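Putative NADH-flavin reductase (Streptococcus pneumoniae TIGR4, PDB 4R01) probably binds NAD(P)H through its Rossmann fold and, as a putative NADH-flavin reductase, may pass reducing equivalents from the dinucleotide to a flavin. Local coordinates at residues Ser80-Asn85 / Leu135-Thr140. Residues are numbered along the deposited sequence; the frame is centred on the assembly and turned at random.
Sequences SIELFN and LDLLRT
I81 sets both of its branches against L138, with CG2 of I81 3.7 Å from CD2 of L138 and CD1 of I81 4.0 Å from CG of L138. The two side chains cross at about a right angle, and CD1 of I81 lies about equally near the branch point and both methyls of the leucine. The rotation of I81 about chi1 (-62°) sends CG2 opposite the backbone N and swings CG1 to the N side, which spreads the two branches over the neighbouring helix. A beta-branched residue suits this place because it is broad close to its own backbone, and the CA atoms of I81 and L138 are only 7.0 Å apart. Helices 76-88 and 125-138 are neighbours on one face of the parallel part of the sheet of the NAD(P)-binding Rossmann fold; beneath them I81 rests on F95 of strand 94-98, while L138, suitably apolar for its buried place, reaches V97 of that strand and W146 and F148 of strand 145-150. Farther from the sheet, L137 brings an apolar side chain to the partly exposed border, its CD2 4.1 Å from CG2 of I81. The same methyl of L137 lies 3.3 Å from OE1 of E82, a close van der Waals approach without a hydrogen bond. E82 suits this border: the bend at chi2 (76°) brings OE1 against the L137 methyls, while OE2 forms a salt bridge with K141. T140 closes the turn, its hydroxyl near enough to its own backbone for OG1 of T140 to donate a 2.6 Å hydrogen bond to O of L137, joined by T140 N from the same face of the carbonyl plane.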
loop_
_atom_site.group_PDB
_atom_site.type_symbol
_atom_site.label_atom_id
_atom_site.label_comp_id
_atom_site.label_asym_id
_atom_site.label_seq_id
_atom_site.Cartn_x
_atom_site.Cartn_y
_atom_site.Cartn_z
ATOM N N SER A 80 -17.016 -5.489 29.665
ATOM C CA SER A 80 -15.982 -6.210 30.401
ATOM C C SER A 80 -15.026 -5.231 31.073
ATOM O O SER A 80 -14.632 -5.429 32.222
ATOM C CB SER A 80 -15.212 -7.159 29.477
ATOM O OG SER A 80 -14.459 -6.441 28.514
ATOM N N ILE A 81 -14.669 -4.171 30.354
ATOM C CA ILE A 81 -13.819 -3.119 30.900
ATOM C C ILE A 81 -14.462 -2.470 32.118
ATOM O O ILE A 81 -13.825 -2.314 33.159
ATOM C CB ILE A 81 -13.524 -2.031 29.858
ATOM C CG1 ILE A 81 -12.773 -2.625 28.669
ATOM C CG2 ILE A 81 -12.731 -0.897 30.483
ATOM C CD1 ILE A 81 -11.456 -3.274 29.037
ATOM N N GLU A 82 -15.730 -2.096 31.975
ATOM C CA GLU A 82 -16.482 -1.479 33.060
ATOM C C GLU A 82 -16.518 -2.400 34.274
ATOM O O GLU A 82 -16.397 -1.950 35.412
ATOM C CB GLU A 82 -17.904 -1.148 32.606
ATOM C CG GLU A 82 -18.499 0.079 33.275
ATOM C CD GLU A 82 -17.933 1.374 32.723
ATOM O OE1 GLU A 82 -18.114 1.634 31.515
ATOM O OE2 GLU A 82 -17.306 2.129 33.495
ATOM N N LEU A 83 -16.674 -3.696 34.016
ATOM C CA LEU A 83 -16.696 -4.699 35.074
ATOM C C LEU A 83 -15.344 -4.831 35.764
ATOM O O LEU A 83 -15.258 -4.801 36.994
ATOM C CB LEU A 83 -17.117 -6.057 34.514
ATOM C CG LEU A 83 -16.847 -7.238 35.448
ATOM C CD1 LEU A 83 -17.827 -7.255 36.616
ATOM C CD2 LEU A 83 -16.890 -8.545 34.684
ATOM N N PHE A 84 -14.291 -4.988 34.967
ATOM C CA PHE A 84 -12.953 -5.175 35.509
ATOM C C PHE A 84 -12.494 -3.960 36.300
ATOM O O PHE A 84 -11.829 -4.098 37.328
ATOM C CB PHE A 84 -11.960 -5.482 34.393
ATOM C CG PHE A 84 -11.926 -6.928 34.003
ATOM C CD1 PHE A 84 -11.513 -7.888 34.913
ATOM C CD2 PHE A 84 -12.298 -7.330 32.732
ATOM C CE1 PHE A 84 -11.479 -9.220 34.565
ATOM C CE2 PHE A 84 -12.264 -8.663 32.376
ATOM C CZ PHE A 84 -11.851 -9.608 33.295
ATOM N N ASN A 85 -12.856 -2.773 35.824
ATOM C CA ASN A 85 -12.553 -1.547 36.545
ATOM C C ASN A 85 -13.190 -1.557 37.931
ATOM O O ASN A 85 -12.546 -1.218 38.920
ATOM C CB ASN A 85 -13.026 -0.327 35.753
ATOM C CG ASN A 85 -12.716 0.979 36.456
ATOM O OD1 ASN A 85 -11.556 1.377 36.564
ATOM N ND2 ASN A 85 -13.754 1.660 36.926
ATOM N N LEU A 135 -10.705 0.438 24.236
ATOM C CA LEU A 135 -9.524 1.214 24.597
ATOM C C LEU A 135 -9.893 2.629 25.045
ATOM O O LEU A 135 -9.312 3.156 25.995
ATOM C CB LEU A 135 -8.548 1.268 23.419
ATOM C CG LEU A 135 -7.358 2.224 23.534
ATOM C CD1 LEU A 135 -6.480 1.862 24.720
ATOM C CD2 LEU A 135 -6.548 2.235 22.240
ATOM N N ASP A 136 -10.862 3.237 24.365
ATOM C CA ASP A 136 -11.291 4.593 24.701
ATOM C C ASP A 136 -11.867 4.661 26.114
ATOM O O ASP A 136 -11.691 5.654 26.819
ATOM C CB ASP A 136 -12.323 5.106 23.691
ATOM C CG ASP A 136 -11.726 5.346 22.313
ATOM O OD1 ASP A 136 -10.485 5.467 22.211
ATOM O OD2 ASP A 136 -12.498 5.425 21.332
ATOM N N LEU A 137 -12.547 3.597 26.524
ATOM C CA LEU A 137 -13.150 3.545 27.851
ATOM C C LEU A 137 -12.081 3.402 28.934
ATOM O O LEU A 137 -12.222 3.939 30.031
ATOM C CB LEU A 137 -14.155 2.394 27.934
ATOM C CG LEU A 137 -15.045 2.337 29.176
ATOM C CD1 LEU A 137 -15.791 3.649 29.367
ATOM C CD2 LEU A 137 -16.021 1.182 29.066
ATOM N N LEU A 138 -11.006 2.688 28.614
ATOM C CA LEU A 138 -9.916 2.479 29.560
ATOM C C LEU A 138 -9.197 3.777 29.924
ATOM O O LEU A 138 -8.782 3.960 31.067
ATOM C CB LEU A 138 -8.907 1.472 29.001
ATOM C CG LEU A 138 -9.203 -0.011 29.236
ATOM C CD1 LEU A 138 -8.243 -0.885 28.443
ATOM C CD2 LEU A 138 -9.124 -0.341 30.722
ATOM N N ARG A 139 -9.050 4.679 28.959
ATOM C CA ARG A 139 -8.326 5.923 29.205
ATOM C C ARG A 139 -9.011 6.797 30.252
ATOM O O ARG A 139 -8.375 7.648 30.869
ATOM C CB ARG A 139 -8.157 6.709 27.906
ATOM C CG ARG A 139 -7.398 5.958 26.830
ATOM C CD ARG A 139 -6.878 6.909 25.776
ATOM N NE ARG A 139 -6.389 6.208 24.594
ATOM C CZ ARG A 139 -5.160 5.717 24.466
ATOM N NH1 ARG A 139 -4.285 5.839 25.454
ATOM N NH2 ARG A 139 -4.810 5.098 23.348
ATOM N N THR A 140 -10.307 6.580 30.454
ATOM C CA THR A 140 -11.064 7.347 31.434
ATOM C C THR A 140 -10.953 6.729 32.827
ATOM O O THR A 140 -11.383 7.323 33.816
ATOM C CB THR A 140 -12.550 7.449 31.042
ATOM O OG1 THR A 140 -13.142 6.146 31.066
ATOM C CG2 THR A 140 -12.691 8.038 29.646
#